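Local coordinates for protein superoxide dismutase [Mn/Fe] (Aeropyrum pernix, PDB 3AK2) that probably catalyses the dismutation of superoxide to oxygen and hydrogen peroxide, as a cambialistic enzyme that works with manganese or iron, at residues S119-T124 with L142-V147; V159-I164 with K197-A202. All blocks are in the same frame, centred on the assembly; numbering follows the deposited sequence.

Contact 1. Residues S119-T124 with L142-V147; sequences SAAAKT and LRILQV
The side-chain amide of Gln146 donates from NE2 to Ala121 O at 2.8 Å, reaching from strand 141-148 to a carbonyl in the last turn of helix 111-123. The N-H points fairly straight at its acceptor (154°), and NE2 lies in the carbonyl plane, on a lone pair of Ala121 O. Gln146 gets there by setting CG anti to its own carbonyl carbon (chi1 -63°) and then running extended, which carries the amide across the helix end, with CG 3.5 Å from Ala121 O. The Thr124 side chain crosses that of Gln146 at about a right angle, OG1 standing 3.2 Å from NE2. This hydroxyl donates back to Ala120 O at 2.7 Å, which fixes its rotation; Thr124 N reaches the same oxygen from the opposite face of the carbonyl plane. Beside the polar pair the contact is apolar: Ala121 CB, directed at the strand, meets Ile144 CG2 at 3.9 Å. Were Gln146 replaced by an alanine, Ala121 O would probably lose its side-chain donor and a gap would open between strand and helix end. The second subunit also borders this region: its Met66 packs on both Ala121 and Ile144, and its Arg63 packs on Gln146 and donates to Thr124 O. This packing of a helix end on an outer strand of the three-stranded antiparallel sheet, pinned by a buried strand glutamine, belongs to the alpha/beta C-terminal domain of iron/manganese superoxide dismutases.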
loop_
_atom_site.group_PDB
_atom_site.type_symbol
_atom_site.label_atom_id
_atom_site.label_comp_id
_atom_site.label_asym_id
_atom_site.label_seq_id
_atom_site.Cartn_x
_atom_site.Cartn_y
_atom_site.Cartn_z
ATOM N N SER A 119 19.904 -9.842 -6.382
ATOM C CA SER A 119 20.185 -8.582 -7.067
ATOM C C SER A 119 18.986 -8.092 -7.865
ATOM O O SER A 119 18.685 -6.900 -7.853
ATOM C CB SER A 119 21.404 -8.707 -7.979
ATOM O OG SER A 119 22.576 -8.890 -7.207
ATOM N N ALA A 120 18.299 -9.008 -8.543
ATOM C CA ALA A 120 17.106 -8.652 -9.309
ATOM C C ALA A 120 15.994 -8.167 -8.385
ATOM O O ALA A 120 15.326 -7.172 -8.676
ATOM C CB ALA A 120 16.629 -9.830 -10.148
ATOM N N ALA A 121 15.803 -8.862 -7.268
ATOM C CA ALA A 121 14.817 -8.432 -6.272
ATOM C C ALA A 121 15.113 -7.012 -5.780
ATOM O O ALA A 121 14.213 -6.175 -5.712
ATOM C CB ALA A 121 14.765 -9.406 -5.113
ATOM N N ALA A 122 16.375 -6.737 -5.455
ATOM C CA ALA A 122 16.768 -5.411 -4.970
ATOM C C ALA A 122 16.601 -4.321 -6.029
ATOM O O ALA A 122 16.065 -3.246 -5.753
ATOM C CB ALA A 122 18.201 -5.443 -4.467
ATOM N N LYS A 123 17.061 -4.606 -7.242
ATOM C CA LYS A 123 17.028 -3.621 -8.316
ATOM C C LYS A 123 15.611 -3.222 -8.703
ATOM O O LYS A 123 15.362 -2.065 -9.060
ATOM C CB LYS A 123 17.783 -4.134 -9.545
ATOM C CG LYS A 123 19.292 -4.108 -9.375
ATOM C CD LYS A 123 19.994 -4.722 -10.573
ATOM C CE LYS A 123 21.428 -5.098 -10.234
ATOM N NZ LYS A 123 22.105 -5.778 -11.376
ATOM N N THR A 124 14.687 -4.176 -8.618
ATOM C CA THR A 124 13.334 -3.964 -9.128
ATOM C C THR A 124 12.296 -3.611 -8.058
ATOM O O THR A 124 11.094 -3.678 -8.314
ATOM C CB THR A 124 12.848 -5.168 -9.960
ATOM O OG1 THR A 124 12.784 -6.337 -9.132
ATOM C CG2 THR A 124 13.770 -5.415 -11.174
ATOM N N LEU A 142 15.461 -20.728 3.505
ATOM C CA LEU A 142 15.601 -19.349 3.057
ATOM C C LEU A 142 14.512 -18.960 2.066
ATOM O O LEU A 142 14.023 -19.791 1.294
ATOM C CB LEU A 142 16.973 -19.131 2.412
ATOM C CG LEU A 142 18.195 -19.402 3.291
ATOM C CD1 LEU A 142 19.471 -19.260 2.488
ATOM C CD2 LEU A 142 18.226 -18.479 4.496
ATOM N N ARG A 143 14.131 -17.686 2.113
ATOM C CA ARG A 143 13.207 -17.095 1.155
ATOM C C ARG A 143 13.717 -15.703 0.810
ATOM O O ARG A 143 14.268 -15.012 1.666
ATOM C CB ARG A 143 11.802 -16.973 1.761
ATOM C CG ARG A 143 11.111 -18.285 2.149
ATOM C CD ARG A 143 10.630 -19.042 0.919
ATOM N NE ARG A 143 9.911 -20.273 1.248
ATOM C CZ ARG A 143 10.464 -21.483 1.285
ATOM N NH1 ARG A 143 9.719 -22.540 1.581
ATOM N NH2 ARG A 143 11.755 -21.644 1.029
ATOM N N ILE A 144 13.539 -15.292 -0.440
ATOM C CA ILE A 144 13.838 -13.918 -0.843
ATOM C C ILE A 144 12.529 -13.182 -1.096
ATOM O O ILE A 144 11.596 -13.739 -1.682
ATOM C CB ILE A 144 14.759 -13.852 -2.098
ATOM C CG1 ILE A 144 16.116 -14.499 -1.797
ATOM C CG2 ILE A 144 14.954 -12.400 -2.577
ATOM C CD1 ILE A 144 17.005 -14.705 -3.019
ATOM N N LEU A 145 12.459 -11.936 -0.634
ATOM C CA LEU A 145 11.321 -11.071 -0.954
ATOM C C LEU A 145 11.739 -9.603 -1.016
ATOM O O LEU A 145 12.871 -9.248 -0.659
ATOM C CB LEU A 145 10.160 -11.271 0.038
ATOM C CG LEU A 145 10.274 -10.703 1.459
ATOM C CD1 LEU A 145 8.894 -10.543 2.079
ATOM C CD2 LEU A 145 11.178 -11.536 2.363
ATOM N N GLN A 146 10.821 -8.762 -1.492
ATOM C CA GLN A 146 10.976 -7.315 -1.435
ATOM C C GLN A 146 10.117 -6.736 -0.329
ATOM O O GLN A 146 9.052 -7.283 0.012
ATOM C CB GLN A 146 10.512 -6.664 -2.729
ATOM C CG GLN A 146 11.300 -7.036 -3.959
ATOM C CD GLN A 146 10.691 -6.457 -5.215
ATOM O OE1 GLN A 146 9.492 -6.179 -5.270
ATOM N NE2 GLN A 146 11.514 -6.278 -6.242
ATOM N N VAL A 147 10.565 -5.606 0.201
ATOM C CA VAL A 147 9.745 -4.791 1.085
ATOM C C VAL A 147 9.696 -3.384 0.493
ATOM O O VAL A 147 10.733 -2.844 0.098
ATOM C CB VAL A 147 10.314 -4.776 2.526
ATOM C CG1 VAL A 147 9.569 -3.781 3.407
ATOM C CG2 VAL A 147 10.277 -6.176 3.139
#

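Contact 2. Residues V159-I164 with K197-A202; sequences VPILVI and KRLEQA
Ile161 and Arg198 bring their backbones within 5.6 Å, CA to CA, where strand 159-165 bends at a classic beta bulge, in which Ile161 and Leu162 together pair with the single residue Leu133 through backbone hydrogen bonds. Ile161 places CG1 between its backbone N and carbonyl carbon (chi1 64°), and its two branches meet successive residues of the helix. CG2 rests on Arg198 CB at 3.9 Å, while CD1 extends to Leu199 CB at 4.1 Å. The Arg198 chain runs antiparallel to the Ile161 side chain, extended from CG to NE, with CD in van der Waals contact at 3.4 Å from Ile161 O, which also accepts a hydrogen bond from Asn85. At the polar end, a water lying in the guanidinium plane accepts from Arg198 NH1 and donates to Pro160 O, 2.8 Å from each, bridging strand and helix. NE is held by a salt bridge to Asp194, and NH1 also donates to Tyr210 O of the second subunit. Helix 192-205 thus packs beside the bulge, with Leu199 and Ala202 touching Phe135 of the central strand 129-136, Arg198 leaning on Ile81 of helix 62-82, and Leu162 meeting Trp186 of helix 179-186.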
loop_
_atom_site.group_PDB
_atom_site.type_symbol
_atom_site.label_atom_id
_atom_site.label_comp_id
_atom_site.label_asym_id
_atom_site.label_seq_id
_atom_site.Cartn_x
_atom_site.Cartn_y
_atom_site.Cartn_z
ATOM N N VAL A 159 12.206 -14.137 9.081
ATOM C CA VAL A 159 13.238 -13.451 9.847
ATOM C C VAL A 159 14.304 -12.933 8.885
ATOM O O VAL A 159 15.053 -13.739 8.332
ATOM C CB VAL A 159 13.913 -14.415 10.849
ATOM C CG1 VAL A 159 15.017 -13.700 11.629
ATOM C CG2 VAL A 159 12.882 -15.028 11.792
ATOM N N PRO A 160 14.382 -11.604 8.669
ATOM C CA PRO A 160 15.445 -11.087 7.802
ATOM C C PRO A 160 16.831 -11.390 8.364
ATOM O O PRO A 160 17.105 -11.097 9.531
ATOM C CB PRO A 160 15.189 -9.571 7.784
ATOM C CG PRO A 160 13.761 -9.418 8.174
ATOM C CD PRO A 160 13.520 -10.520 9.171
ATOM N N ILE A 161 17.679 -12.006 7.543
ATOM C CA ILE A 161 19.071 -12.257 7.933
ATOM C C ILE A 161 20.072 -11.442 7.111
ATOM O O ILE A 161 21.211 -11.226 7.544
ATOM C CB ILE A 161 19.439 -13.770 7.938
ATOM C CG1 ILE A 161 19.362 -14.384 6.532
ATOM C CG2 ILE A 161 18.559 -14.522 8.940
ATOM C CD1 ILE A 161 19.984 -15.781 6.424
ATOM N N LEU A 162 19.640 -10.994 5.935
ATOM C CA LEU A 162 20.435 -10.121 5.083
ATOM C C LEU A 162 19.502 -9.182 4.333
ATOM O O LEU A 162 18.577 -9.627 3.658
ATOM C CB LEU A 162 21.286 -10.930 4.098
ATOM C CG LEU A 162 22.089 -10.113 3.077
ATOM C CD1 LEU A 162 23.106 -9.185 3.741
ATOM C CD2 LEU A 162 22.787 -11.034 2.095
ATOM N N VAL A 163 19.755 -7.883 4.457
ATOM C CA VAL A 163 18.914 -6.876 3.817
ATOM C C VAL A 163 19.771 -5.873 3.057
ATOM O O VAL A 163 20.898 -5.570 3.469
ATOM C CB VAL A 163 17.984 -6.125 4.835
ATOM C CG1 VAL A 163 17.122 -7.108 5.630
ATOM C CG2 VAL A 163 18.782 -5.231 5.778
ATOM N N ILE A 164 19.244 -5.381 1.941
ATOM C CA ILE A 164 19.856 -4.262 1.232
ATOM C C ILE A 164 18.841 -3.132 1.127
ATOM O O ILE A 164 17.709 -3.332 0.686
ATOM C CB ILE A 164 20.425 -4.644 -0.166
ATOM C CG1 ILE A 164 21.120 -3.428 -0.802
ATOM C CG2 ILE A 164 19.333 -5.205 -1.069
ATOM C CD1 ILE A 164 21.707 -3.659 -2.196
ATOM N N LYS A 197 25.841 -15.779 11.511
ATOM C CA LYS A 197 25.430 -15.716 12.910
ATOM C C LYS A 197 23.918 -15.529 13.059
ATOM O O LYS A 197 23.299 -16.125 13.943
ATOM C CB LYS A 197 26.200 -14.627 13.654
ATOM C CG LYS A 197 27.634 -15.020 13.966
ATOM C CD LYS A 197 28.405 -13.864 14.582
ATOM C CE LYS A 197 29.734 -14.326 15.167
ATOM N NZ LYS A 197 30.592 -15.050 14.183
ATOM N N ARG A 198 23.327 -14.722 12.177
ATOM C CA ARG A 198 21.873 -14.539 12.158
ATOM C C ARG A 198 21.143 -15.827 11.790
ATOM O O ARG A 198 20.166 -16.204 12.443
ATOM C CB ARG A 198 21.479 -13.392 11.227
ATOM C CG ARG A 198 21.878 -12.055 11.798
ATOM C CD ARG A 198 21.535 -10.868 10.909
ATOM N NE ARG A 198 22.170 -9.685 11.479
ATOM C CZ ARG A 198 21.668 -8.950 12.467
ATOM N NH1 ARG A 198 20.478 -9.230 12.985
ATOM N NH2 ARG A 198 22.362 -7.920 12.929
ATOM N N LEU A 199 21.638 -16.518 10.766
ATOM C CA LEU A 199 21.062 -17.800 10.380
ATOM C C LEU A 199 21.157 -18.827 11.512
ATOM O O LEU A 199 20.205 -19.563 11.765
ATOM C CB LEU A 199 21.715 -18.325 9.103
ATOM C CG LEU A 199 21.205 -19.681 8.603
ATOM C CD1 LEU A 199 19.700 -19.675 8.371
ATOM C CD2 LEU A 199 21.923 -20.089 7.342
ATOM N N GLU A 200 22.300 -18.860 12.191
ATOM C CA GLU A 200 22.477 -19.740 13.344
ATOM C C GLU A 200 21.392 -19.488 14.392
ATOM O O GLU A 200 20.754 -20.427 14.875
ATOM C CB GLU A 200 23.866 -19.552 13.954
ATOM C CG GLU A 200 24.149 -20.465 15.142
ATOM C CD GLU A 200 25.250 -19.945 16.048
ATOM O OE1 GLU A 200 25.422 -20.520 17.141
ATOM O OE2 GLU A 200 25.943 -18.970 15.680
ATOM N N GLN A 201 21.172 -18.220 14.732
ATOM C CA GLN A 201 20.138 -17.873 15.699
ATOM C C GLN A 201 18.747 -18.284 15.223
ATOM O O GLN A 201 17.962 -18.819 16.001
ATOM C CB GLN A 201 20.177 -16.381 16.046
ATOM C CG GLN A 201 21.424 -15.959 16.823
ATOM C CD GLN A 201 21.675 -16.807 18.060
ATOM O OE1 GLN A 201 20.797 -16.974 18.912
ATOM N NE2 GLN A 201 22.882 -17.346 18.164
ATOM N N ALA A 202 18.462 -18.056 13.942
ATOM C CA ALA A 202 17.173 -18.433 13.355
ATOM C C ALA A 202 16.945 -19.948 13.352
ATOM O O ALA A 202 15.859 -20.415 13.703
ATOM C CB ALA A 202 17.039 -17.856 11.955
HETATM O O HOH W 1 18.338 -10.831 12.079
#

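Contacts 1 and 2 involve the two outer strands of one antiparallel sheet, 141-148 and 159-165, which flank strand 129-136; their centres lie about 15 Å apart. Side chains join them directly at two points: Ala122 CB of helix 111-123 meets Ile164 CG2 at 3.6 Å, and Leu142 CD2 approaches Ile161 CD1 at 3.8 Å. Contact 1 is complete in sequence before contact 2 begins, and both border the second subunit. The relation to the metal runs through the chain: Ile164 immediately precedes Asp165, which coordinates manganese together with His31, His79 and His169, so the strand packed by contact 2 runs on to a metal ligand.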